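Local structure of NAD-dependent epimerase/dehydratase (Bacteroides thetaiotaomicron, 3DHN) at residues Ala113-Ile118 with Lys179-Ile183; Thr172-Arg176 with Asp196-Ala200; Arg106-Val110 with Met201-Leu205; Val4-Ile10 with Ala68-Ala74. The protein is a putative NAD(P)-binding epimerase or dehydratase with a Rossmann fold, possibly with oxidoreductase activity. All coordinates share one frame. Residue numbers count along the deposited sequence, not the author numbering.

Contact 1: Ala113-Ile118 with Lys179-Ile183; sequences AGSLFI and KDDMI
M182, a selenomethionine here, has more area covered by the other segment than any other residue in this surface contact between A113-I118 and K179-I183. The first segment opens with a type I beta turn, A113 to L116, closed by L116 N to A113 O at 3.0 Å, and then extends through L116 and F117. The second is extended at D181 and M182. A single bridge pairs F117 with D181 (CA-CA 4.7 Å): F117 N donates to D180 O at 3.0 Å, and M182 N to F117 O at 2.8 Å, both nearly linear. M182 runs out straight (t, t) and turns at its end (m), so that CE lies 3.9 Å from A113 CB and 4.1 Å from L116 CD1, while SE rests 3.9 Å from CG2 of I118 (p, t), whose end leads away; a long, unbranched, flexible chain can reach all three. L116 (m, t) points toward the other segment, its CD2 3.6 Å from D180 O. F117 (m) lays CD2 4.1 Å from D180 CB. The CA-to-CB bond of D181 (m) points away, yet OD1 returns to 3.3 Å from F117 CB. D180 OD1 salt-bridges R214. A single beta bridge thus ties strand 117-119 to the loop after edge strand 176-178, alongside strand 213-218 of the Rossmann sheet.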
loop_
_atom_site.group_PDB
_atom_site.type_symbol
_atom_site.label_atom_id
_atom_site.label_comp_id
_atom_site.label_asym_id
_atom_site.label_seq_id
_atom_site.Cartn_x
_atom_site.Cartn_y
_atom_site.Cartn_z
ATOM N N ALA A 113 -0.729 -10.117 -0.438
ATOM C CA ALA A 113 0.157 -11.258 -0.233
ATOM C C ALA A 113 0.010 -12.306 -1.332
ATOM O O ALA A 113 0.833 -13.220 -1.449
ATOM C CB ALA A 113 -0.120 -11.894 1.127
ATOM N N GLY A 114 -1.032 -12.162 -2.141
ATOM C CA GLY A 114 -1.282 -13.119 -3.204
ATOM C C GLY A 114 -0.126 -13.426 -4.145
ATOM O O GLY A 114 0.080 -14.585 -4.516
ATOM N N SER A 115 0.631 -12.403 -4.543
ATOM C CA SER A 115 1.744 -12.613 -5.472
ATOM C C SER A 115 3.045 -13.092 -4.843
ATOM O O SER A 115 4.021 -13.339 -5.547
ATOM C CB SER A 115 2.007 -11.331 -6.273
ATOM O OG SER A 115 2.268 -10.232 -5.415
ATOM N N LEU A 116 3.062 -13.221 -3.520
ATOM C CA LEU A 116 4.257 -13.678 -2.822
ATOM C C LEU A 116 4.448 -15.179 -3.025
ATOM O O LEU A 116 3.474 -15.917 -3.169
ATOM C CB LEU A 116 4.144 -13.378 -1.318
ATOM C CG LEU A 116 4.220 -11.908 -0.877
ATOM C CD1 LEU A 116 3.881 -11.797 0.606
ATOM C CD2 LEU A 116 5.621 -11.356 -1.144
ATOM N N PHE A 117 5.704 -15.621 -3.047
ATOM C CA PHE A 117 6.006 -17.041 -3.207
ATOM C C PHE A 117 5.931 -17.718 -1.839
ATOM O O PHE A 117 6.369 -17.154 -0.837
ATOM C CB PHE A 117 7.421 -17.245 -3.777
ATOM C CG PHE A 117 7.548 -16.952 -5.244
ATOM C CD1 PHE A 117 6.874 -17.728 -6.185
ATOM C CD2 PHE A 117 8.328 -15.888 -5.687
ATOM C CE1 PHE A 117 6.977 -17.446 -7.544
ATOM C CE2 PHE A 117 8.434 -15.596 -7.043
ATOM C CZ PHE A 117 7.756 -16.376 -7.975
ATOM N N ILE A 118 5.362 -18.918 -1.798
ATOM C CA ILE A 118 5.276 -19.684 -0.552
ATOM C C ILE A 118 6.150 -20.922 -0.739
ATOM O O ILE A 118 6.451 -21.647 0.205
ATOM C CB ILE A 118 3.836 -20.127 -0.240
ATOM C CG1 ILE A 118 3.313 -21.040 -1.352
ATOM C CG2 ILE A 118 2.950 -18.903 -0.079
ATOM C CD1 ILE A 118 1.996 -21.694 -1.031
ATOM N N LYS A 179 11.907 -9.721 0.092
ATOM C CA LYS A 179 11.709 -9.307 -1.285
ATOM C C LYS A 179 10.466 -9.974 -1.876
ATOM O O LYS A 179 9.367 -9.435 -1.756
ATOM C CB LYS A 179 12.953 -9.650 -2.118
ATOM C CG LYS A 179 13.038 -8.879 -3.435
ATOM C CD LYS A 179 14.266 -9.288 -4.243
ATOM C CE LYS A 179 14.620 -8.235 -5.288
ATOM N NZ LYS A 179 13.495 -7.931 -6.224
ATOM N N ASP A 180 10.626 -11.152 -2.483
ATOM C CA ASP A 180 9.487 -11.836 -3.098
ATOM C C ASP A 180 8.947 -13.080 -2.393
ATOM O O ASP A 180 7.887 -13.590 -2.766
ATOM C CB ASP A 180 9.815 -12.188 -4.548
ATOM C CG ASP A 180 10.083 -10.966 -5.400
ATOM O OD1 ASP A 180 9.310 -9.984 -5.290
ATOM O OD2 ASP A 180 11.063 -10.987 -6.182
ATOM N N ASP A 181 9.662 -13.579 -1.389
ATOM C CA ASP A 181 9.204 -14.764 -0.664
ATOM C C ASP A 181 8.417 -14.379 0.570
ATOM O O ASP A 181 8.806 -13.468 1.295
ATOM C CB ASP A 181 10.381 -15.638 -0.225
ATOM C CG ASP A 181 11.049 -16.340 -1.380
ATOM O OD1 ASP A 181 10.394 -16.529 -2.429
ATOM O OD2 ASP A 181 12.230 -16.717 -1.227
HETATM N N MSE A 182 7.321 -15.082 0.816
HETATM C CA MSE A 182 6.494 -14.816 1.985
HETATM C C MSE A 182 7.302 -15.039 3.268
HETATM O O MSE A 182 8.045 -16.023 3.383
HETATM C CB MSE A 182 5.258 -15.725 1.969
HETATM C CG MSE A 182 4.339 -15.553 3.183
HETATM SE SE MSE A 182 2.620 -16.450 2.955
HETATM C CE MSE A 182 1.814 -15.173 1.757
ATOM N N ILE A 183 7.164 -14.122 4.220
ATOM C CA ILE A 183 7.879 -14.210 5.494
ATOM C C ILE A 183 7.040 -14.941 6.546
ATOM O O ILE A 183 5.925 -14.516 6.865
ATOM C CB ILE A 183 8.217 -12.799 6.063
ATOM C CG1 ILE A 183 8.998 -11.974 5.030
ATOM C CG2 ILE A 183 9.004 -12.941 7.358
ATOM C CD1 ILE A 183 10.294 -12.622 4.552
#

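Contact 2: Thr172-Arg176 with Asp196-Ala200; sequences TGRYR and DYAAA
One carboxylate, that of D196, organises the backbone of the T172-R176 loop. D196 stands on helix 194-206, its chi1 near -90° and its CA-to-CB bond pointing toward the loop; its CA is 6.1 Å from that of G173. OD2 accepts from T172 N at 3.0 Å and from T172 OG1 at 2.7 Å, and is also hydrogen-bonded to Y219 OH; OD1 accepts from G173 N at 2.8 Å. The threonine hydroxyl, with chi1 p, is used twice: besides donating to D196, it accepts from R174 N, OG1 to N being 2.9 Å, which makes an ST turn. Within that turn G173 has phi/psi of 83/0°, where a side chain would clash with the preceding carbonyl, so glycine fits. Y175 (p) directs its CA-to-CB bond at the helix: CE2 lies 4.0 Å from D196 OD1, which sits at the ring edge, and CZ is 3.9 Å from A200 CB, a methyl small enough to admit the ring. The CA-to-CB bond of R174 points away from the helix, and its NH1 salt-bridges E221. The whole is an ST turn tied to a helix by an aspartate that accepts from successive backbone amides.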
loop_
_atom_site.group_PDB
_atom_site.type_symbol
_atom_site.label_atom_id
_atom_site.label_comp_id
_atom_site.label_asym_id
_atom_site.label_seq_id
_atom_site.Cartn_x
_atom_site.Cartn_y
_atom_site.Cartn_z
ATOM N N THR A 172 5.611 -2.587 17.153
ATOM C CA THR A 172 6.811 -3.104 17.804
ATOM C C THR A 172 8.106 -2.522 17.254
ATOM O O THR A 172 9.075 -2.321 17.991
ATOM C CB THR A 172 6.895 -4.633 17.665
ATOM O OG1 THR A 172 7.269 -4.966 16.322
ATOM C CG2 THR A 172 5.547 -5.270 17.970
ATOM N N GLY A 173 8.127 -2.256 15.956
ATOM C CA GLY A 173 9.322 -1.721 15.339
ATOM C C GLY A 173 10.284 -2.851 15.007
ATOM O O GLY A 173 11.364 -2.615 14.473
ATOM N N ARG A 174 9.893 -4.085 15.320
ATOM C CA ARG A 174 10.741 -5.240 15.049
ATOM C C ARG A 174 10.080 -6.237 14.100
ATOM O O ARG A 174 9.021 -6.780 14.402
ATOM C CB ARG A 174 11.110 -5.950 16.355
ATOM C CG ARG A 174 11.934 -5.102 17.312
ATOM C CD ARG A 174 12.442 -5.929 18.490
ATOM N NE ARG A 174 13.613 -6.720 18.129
ATOM C CZ ARG A 174 13.630 -8.043 18.047
ATOM N NH1 ARG A 174 12.536 -8.736 18.305
ATOM N NH2 ARG A 174 14.746 -8.671 17.708
ATOM N N TYR A 175 10.732 -6.485 12.966
ATOM C CA TYR A 175 10.219 -7.404 11.956
ATOM C C TYR A 175 11.276 -7.637 10.889
ATOM O O TYR A 175 12.300 -6.949 10.854
ATOM C CB TYR A 175 8.968 -6.809 11.303
ATOM C CG TYR A 175 9.137 -5.355 10.917
ATOM C CD1 TYR A 175 9.886 -4.987 9.798
ATOM C CD2 TYR A 175 8.594 -4.340 11.706
ATOM C CE1 TYR A 175 10.092 -3.644 9.478
ATOM C CE2 TYR A 175 8.793 -2.999 11.396
ATOM C CZ TYR A 175 9.542 -2.659 10.282
ATOM O OH TYR A 175 9.732 -1.326 9.973
ATOM N N ARG A 176 11.009 -8.600 10.017
ATOM C CA ARG A 176 11.907 -8.930 8.917
ATOM C C ARG A 176 11.384 -8.313 7.610
ATOM O O ARG A 176 10.170 -8.302 7.355
ATOM C CB ARG A 176 12.004 -10.454 8.783
ATOM C CG ARG A 176 12.549 -10.978 7.459
ATOM C CD ARG A 176 14.063 -10.892 7.384
ATOM N NE ARG A 176 14.615 -12.097 6.774
ATOM C CZ ARG A 176 14.898 -12.230 5.486
ATOM N NH1 ARG A 176 14.689 -11.224 4.651
ATOM N NH2 ARG A 176 15.387 -13.376 5.034
ATOM N N ASP A 196 2.776 -1.805 12.452
ATOM C CA ASP A 196 4.160 -2.032 12.017
ATOM C C ASP A 196 4.302 -1.943 10.503
ATOM O O ASP A 196 5.353 -1.523 9.996
ATOM C CB ASP A 196 4.700 -3.376 12.523
ATOM C CG ASP A 196 5.383 -3.255 13.881
ATOM O OD1 ASP A 196 6.027 -2.208 14.126
ATOM O OD2 ASP A 196 5.294 -4.204 14.699
ATOM N N TYR A 197 3.250 -2.326 9.778
ATOM C CA TYR A 197 3.272 -2.238 8.320
ATOM C C TYR A 197 3.331 -0.763 7.908
ATOM O O TYR A 197 4.027 -0.394 6.955
ATOM C CB TYR A 197 2.026 -2.911 7.721
ATOM C CG TYR A 197 1.858 -2.686 6.234
ATOM C CD1 TYR A 197 1.271 -1.517 5.740
ATOM C CD2 TYR A 197 2.314 -3.636 5.316
ATOM C CE1 TYR A 197 1.143 -1.301 4.361
ATOM C CE2 TYR A 197 2.194 -3.436 3.947
ATOM C CZ TYR A 197 1.604 -2.270 3.471
ATOM O OH TYR A 197 1.464 -2.088 2.109
ATOM N N ALA A 198 2.605 0.085 8.627
ATOM C CA ALA A 198 2.601 1.512 8.314
ATOM C C ALA A 198 3.952 2.145 8.624
ATOM O O ALA A 198 4.455 2.970 7.853
ATOM C CB ALA A 198 1.502 2.223 9.098
ATOM N N ALA A 199 4.536 1.768 9.757
ATOM C CA ALA A 199 5.827 2.316 10.151
ATOM C C ALA A 199 6.867 2.023 9.083
ATOM O O ALA A 199 7.708 2.873 8.776
ATOM C CB ALA A 199 6.272 1.728 11.482
ATOM N N ALA A 200 6.808 0.819 8.518
ATOM C CA ALA A 200 7.752 0.418 7.480
ATOM C C ALA A 200 7.529 1.208 6.186
ATOM O O ALA A 200 8.488 1.635 5.532
ATOM C CB ALA A 200 7.632 -1.071 7.218
#

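Contact 3: Arg106-Val110 with Met201-Leu205; sequences RFLMV and MIDEL
L108 overlaps the helix at three residues: its CD2 lies 3.7 Å from SE of M201, a selenomethionine, and 3.8 Å from E204 CG, while its CD1 meets L205 CD1 at 4.0 Å. Its chi2 of 95°, between the usual wells, sets these two methyls. Strand 106-110 and helix segment 201-205 run almost antiparallel, at 170°, with axes 10.2 Å apart; the closest CA pair is L108 with L205, 7.9 Å. Along the strand, R106 and L108 point toward the helix, whereas the intervening F107 packs on helix 87-101 across the sheet. M201 (t, p) curls its end toward the strand, bringing CE to 4.0 Å from V110 CG2 and 3.7 Å from M109 O; its flexible chain bends to fill the space beside L108 and V110. At the other end a buried charge is well satisfied. R106, bent at chi2 (92°), has its NH2 in a salt bridge with E204 OE2 at 2.7 Å and also donating to E204 O at 3.1 Å; R106 NE donates to a water at 3.0 Å, which in turn donates to L205 O at 2.8 Å. R106 NH1 pairs with D156 and donates to H210 O, and E204 OE2 also accepts from the amides of K209 and H210, so arginine and glutamate both suit the interior. This is the alpha/beta packing of a Rossmann fold, a helix lying along one face of the predominantly parallel central sheet.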
loop_
_atom_site.group_PDB
_atom_site.type_symbol
_atom_site.label_atom_id
_atom_site.label_comp_id
_atom_site.label_asym_id
_atom_site.label_seq_id
_atom_site.Cartn_x
_atom_site.Cartn_y
_atom_site.Cartn_z
ATOM N N ARG A 106 7.598 9.609 -7.623
ATOM C CA ARG A 106 7.604 8.526 -6.639
ATOM C C ARG A 106 6.189 8.105 -6.232
ATOM O O ARG A 106 5.402 8.919 -5.747
ATOM C CB ARG A 106 8.378 8.983 -5.404
ATOM C CG ARG A 106 8.510 7.954 -4.305
ATOM C CD ARG A 106 9.776 7.119 -4.438
ATOM N NE ARG A 106 10.080 6.457 -3.172
ATOM C CZ ARG A 106 10.738 5.308 -3.054
ATOM N NH1 ARG A 106 11.185 4.670 -4.132
ATOM N NH2 ARG A 106 10.925 4.783 -1.850
ATOM N N PHE A 107 5.881 6.824 -6.413
ATOM C CA PHE A 107 4.560 6.286 -6.091
ATOM C C PHE A 107 4.690 4.998 -5.283
ATOM O O PHE A 107 5.355 4.059 -5.720
ATOM C CB PHE A 107 3.805 6.016 -7.405
ATOM C CG PHE A 107 2.477 5.321 -7.238
ATOM C CD1 PHE A 107 1.423 5.940 -6.575
ATOM C CD2 PHE A 107 2.262 4.063 -7.801
ATOM C CE1 PHE A 107 0.179 5.320 -6.475
ATOM C CE2 PHE A 107 1.020 3.435 -7.705
ATOM C CZ PHE A 107 -0.020 4.064 -7.046
ATOM N N LEU A 108 4.078 4.965 -4.099
ATOM C CA LEU A 108 4.111 3.774 -3.241
ATOM C C LEU A 108 2.694 3.221 -3.119
ATOM O O LEU A 108 1.743 3.965 -2.868
ATOM C CB LEU A 108 4.659 4.114 -1.854
ATOM C CG LEU A 108 6.083 4.685 -1.805
ATOM C CD1 LEU A 108 6.021 6.216 -1.786
ATOM C CD2 LEU A 108 6.793 4.181 -0.563
HETATM N N MSE A 109 2.550 1.914 -3.294
HETATM C CA MSE A 109 1.233 1.292 -3.251
HETATM C C MSE A 109 1.100 0.164 -2.233
HETATM O O MSE A 109 2.002 -0.650 -2.067
HETATM C CB MSE A 109 0.899 0.754 -4.648
HETATM C CG MSE A 109 -0.515 0.206 -4.833
HETATM SE SE MSE A 109 -0.814 -0.498 -6.639
HETATM C CE MSE A 109 -2.528 -1.358 -6.367
ATOM N N VAL A 110 -0.026 0.126 -1.535
ATOM C CA VAL A 110 -0.273 -0.953 -0.585
ATOM C C VAL A 110 -0.614 -2.172 -1.448
ATOM O O VAL A 110 -1.582 -2.150 -2.207
ATOM C CB VAL A 110 -1.471 -0.633 0.332
ATOM C CG1 VAL A 110 -1.795 -1.838 1.218
ATOM C CG2 VAL A 110 -1.157 0.598 1.175
HETATM N N MSE A 201 6.264 1.406 5.822
HETATM C CA MSE A 201 5.920 2.155 4.615
HETATM C C MSE A 201 6.444 3.591 4.683
HETATM O O MSE A 201 6.978 4.105 3.702
HETATM C CB MSE A 201 4.402 2.170 4.407
HETATM C CG MSE A 201 3.948 2.942 3.180
HETATM SE SE MSE A 201 4.470 2.127 1.486
HETATM C CE MSE A 201 2.724 1.485 0.913
ATOM N N ILE A 202 6.280 4.253 5.824
ATOM C CA ILE A 202 6.778 5.622 5.941
ATOM C C ILE A 202 8.311 5.645 5.986
ATOM O O ILE A 202 8.930 6.624 5.580
ATOM C CB ILE A 202 6.177 6.352 7.162
ATOM C CG1 ILE A 202 4.649 6.376 7.037
ATOM C CG2 ILE A 202 6.667 7.816 7.199
ATOM C CD1 ILE A 202 4.152 6.876 5.674
ATOM N N ASP A 203 8.922 4.564 6.470
ATOM C CA ASP A 203 10.386 4.459 6.487
ATOM C C ASP A 203 10.894 4.453 5.033
ATOM O O ASP A 203 11.910 5.083 4.718
ATOM C CB ASP A 203 10.835 3.158 7.155
ATOM C CG ASP A 203 10.895 3.257 8.665
ATOM O OD1 ASP A 203 10.556 4.331 9.215
ATOM O OD2 ASP A 203 11.285 2.256 9.298
ATOM N N GLU A 204 10.186 3.727 4.159
ATOM C CA GLU A 204 10.553 3.634 2.742
ATOM C C GLU A 204 10.349 4.984 2.060
ATOM O O GLU A 204 11.093 5.364 1.157
ATOM C CB GLU A 204 9.713 2.548 2.050
ATOM C CG GLU A 204 9.986 2.357 0.555
ATOM C CD GLU A 204 11.453 2.102 0.225
ATOM O OE1 GLU A 204 12.158 1.471 1.038
ATOM O OE2 GLU A 204 11.902 2.518 -0.864
ATOM N N LEU A 205 9.336 5.710 2.508
ATOM C CA LEU A 205 9.033 7.030 1.977
ATOM C C LEU A 205 10.115 8.033 2.391
ATOM O O LEU A 205 10.623 8.797 1.569
ATOM C CB LEU A 205 7.686 7.500 2.514
ATOM C CG LEU A 205 7.321 8.967 2.260
ATOM C CD1 LEU A 205 6.864 9.146 0.820
ATOM C CD2 LEU A 205 6.228 9.385 3.224
HETATM O O HOH W 1 9.681 8.553 -1.102
#

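Contact 4: Val4-Ile10 with Ala68-Ala74; sequences VKKIVLI and ADAVISA
Two neighbouring parallel strands of the central Rossmann sheet, 6-10 and 70-73, meet here, between strands 30-34 and 106-110. Their axes approach to 4.8 Å at a crossing angle of -15°. The register pairs I7 with A70, V8 with V71, L9 with I72 and I10 with S73, CA-CA 4.6 to 5.1 Å. Hydrogen bonds alternate in parallel fashion: V8 N to A70 O (3.2 Å), I72 N to V8 O (3.0 Å), I10 N to I72 O (2.9 Å) and A74 N to I10 O (2.7 Å). One residue early, still in the loop, D69 N donates to K6 O (2.8 Å). V8, I10, V71 and S73 share one face, with V8 CB 4.0 Å from V71 CG2; I7, L9, A70 and I72 share the other, which helices 14-25 and 194-206 cover. Beta-branched chains suit these extended backbones, and the small A70 packs against L205. D69 OD1 accepts from K5 N (2.9 Å) and K6 N (3.1 Å). Backbone amides and carbonyls thus satisfy one another along the strands, while a carboxylate takes the amides at the N-terminal end, where K5 and K6 are exposed.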
loop_
_atom_site.group_PDB
_atom_site.type_symbol
_atom_site.label_atom_id
_atom_site.label_comp_id
_atom_site.label_asym_id
_atom_site.label_seq_id
_atom_site.Cartn_x
_atom_site.Cartn_y
_atom_site.Cartn_z
ATOM N N VAL A 4 11.659 14.345 0.829
ATOM C CA VAL A 4 10.216 14.300 0.675
ATOM C C VAL A 4 9.547 15.023 1.842
ATOM O O VAL A 4 9.824 14.732 3.004
ATOM C CB VAL A 4 9.706 12.842 0.605
ATOM C CG1 VAL A 4 8.187 12.816 0.649
ATOM C CG2 VAL A 4 10.206 12.182 -0.678
ATOM N N LYS A 5 8.670 15.971 1.522
ATOM C CA LYS A 5 7.966 16.732 2.547
ATOM C C LYS A 5 6.453 16.709 2.351
ATOM O O LYS A 5 5.703 16.444 3.290
ATOM C CB LYS A 5 8.462 18.182 2.572
ATOM C CG LYS A 5 9.904 18.340 3.050
ATOM C CD LYS A 5 10.379 19.797 2.940
ATOM C CE LYS A 5 9.567 20.727 3.841
ATOM N NZ LYS A 5 9.961 22.156 3.659
ATOM N N LYS A 6 6.001 16.987 1.129
ATOM C CA LYS A 6 4.574 16.994 0.832
ATOM C C LYS A 6 4.129 15.718 0.129
ATOM O O LYS A 6 4.710 15.323 -0.884
ATOM C CB LYS A 6 4.215 18.203 -0.032
ATOM C CG LYS A 6 3.911 19.473 0.753
ATOM C CD LYS A 6 3.320 20.538 -0.169
ATOM C CE LYS A 6 2.031 20.043 -0.826
ATOM N NZ LYS A 6 1.549 20.961 -1.899
ATOM N N ILE A 7 3.089 15.088 0.664
ATOM C CA ILE A 7 2.576 13.847 0.098
ATOM C C ILE A 7 1.056 13.781 0.062
ATOM O O ILE A 7 0.361 14.498 0.795
ATOM C CB ILE A 7 3.068 12.610 0.904
ATOM C CG1 ILE A 7 2.366 12.551 2.264
ATOM C CG2 ILE A 7 4.572 12.685 1.124
ATOM C CD1 ILE A 7 2.751 11.343 3.110
ATOM N N VAL A 8 0.551 12.911 -0.804
ATOM C CA VAL A 8 -0.876 12.681 -0.936
ATOM C C VAL A 8 -1.117 11.221 -0.563
ATOM O O VAL A 8 -0.389 10.333 -1.011
ATOM C CB VAL A 8 -1.358 12.879 -2.377
ATOM C CG1 VAL A 8 -2.872 12.734 -2.433
ATOM C CG2 VAL A 8 -0.919 14.240 -2.892
ATOM N N LEU A 9 -2.132 10.978 0.261
ATOM C CA LEU A 9 -2.468 9.624 0.680
ATOM C C LEU A 9 -3.859 9.320 0.136
ATOM O O LEU A 9 -4.854 9.878 0.608
ATOM C CB LEU A 9 -2.475 9.530 2.207
ATOM C CG LEU A 9 -2.029 8.244 2.916
ATOM C CD1 LEU A 9 -2.553 8.294 4.345
ATOM C CD2 LEU A 9 -2.538 6.999 2.213
ATOM N N ILE A 10 -3.928 8.459 -0.870
ATOM C CA ILE A 10 -5.208 8.091 -1.469
ATOM C C ILE A 10 -5.821 6.888 -0.748
ATOM O O ILE A 10 -5.197 5.823 -0.634
ATOM C CB ILE A 10 -5.042 7.776 -2.969
ATOM C CG1 ILE A 10 -4.590 9.044 -3.711
ATOM C CG2 ILE A 10 -6.353 7.261 -3.548
ATOM C CD1 ILE A 10 -4.294 8.837 -5.181
ATOM N N ALA A 68 2.767 17.411 -5.354
ATOM C CA ALA A 68 3.248 16.509 -4.323
ATOM C C ALA A 68 4.639 15.958 -4.629
ATOM O O ALA A 68 5.019 15.793 -5.791
ATOM C CB ALA A 68 2.260 15.363 -4.141
ATOM N N ASP A 69 5.394 15.689 -3.566
ATOM C CA ASP A 69 6.736 15.129 -3.682
ATOM C C ASP A 69 6.611 13.619 -3.938
ATOM O O ASP A 69 7.457 13.017 -4.597
ATOM C CB ASP A 69 7.526 15.379 -2.387
ATOM C CG ASP A 69 7.774 16.871 -2.119
ATOM O OD1 ASP A 69 8.265 17.207 -1.018
ATOM O OD2 ASP A 69 7.487 17.707 -3.007
ATOM N N ALA A 70 5.547 13.017 -3.410
ATOM C CA ALA A 70 5.283 11.587 -3.577
ATOM C C ALA A 70 3.825 11.275 -3.259
ATOM O O ALA A 70 3.140 12.045 -2.567
ATOM C CB ALA A 70 6.198 10.762 -2.667
ATOM N N VAL A 71 3.355 10.143 -3.771
ATOM C CA VAL A 71 1.982 9.708 -3.547
ATOM C C VAL A 71 1.953 8.264 -3.056
ATOM O O VAL A 71 2.654 7.405 -3.585
ATOM C CB VAL A 71 1.141 9.786 -4.847
ATOM C CG1 VAL A 71 -0.214 9.091 -4.649
ATOM C CG2 VAL A 71 0.926 11.238 -5.246
ATOM N N ILE A 72 1.145 8.014 -2.030
ATOM C CA ILE A 72 0.969 6.679 -1.483
ATOM C C ILE A 72 -0.508 6.357 -1.665
ATOM O O ILE A 72 -1.370 7.170 -1.321
ATOM C CB ILE A 72 1.273 6.615 0.031
ATOM C CG1 ILE A 72 2.725 6.997 0.305
ATOM C CG2 ILE A 72 0.970 5.209 0.560
ATOM C CD1 ILE A 72 3.039 7.151 1.793
ATOM N N SER A 73 -0.806 5.184 -2.216
ATOM C CA SER A 73 -2.192 4.789 -2.406
ATOM C C SER A 73 -2.551 3.543 -1.601
ATOM O O SER A 73 -1.894 2.503 -1.726
ATOM C CB SER A 73 -2.488 4.533 -3.883
ATOM O OG SER A 73 -3.813 4.042 -4.041
ATOM N N ALA A 74 -3.590 3.662 -0.777
ATOM C CA ALA A 74 -4.084 2.557 0.044
ATOM C C ALA A 74 -5.498 2.163 -0.407
ATOM O O ALA A 74 -6.285 1.620 0.375
ATOM C CB ALA A 74 -4.094 2.959 1.519
#

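How the contacts relate
Contact 4, partly buried, lies within the central sheet, and contact 3, buried, joins that sheet to helix 194-206: their centres lie about 8 Å apart, and strands 70-73 and 106-110 are neighbours, with L108 N probably hydrogen-bonded to V71 O at 2.9 Å. Contact 4 rests on regular backbone bonding, contact 3 on side chains and a buried ion pair. Contact 2 uses the same helix one turn earlier, and Y197 OH touches V110 CG1 at 3.4 Å; partly buried, it relies on a carboxylate gripping a loop. Contact 1 is at the surface, about 25 Å between centres from contact 4, and joins its segments by two backbone hydrogen bonds and apolar contacts around M182. It meets contact 2 where I183 CD1 lies 4.0 Å from R176 CG.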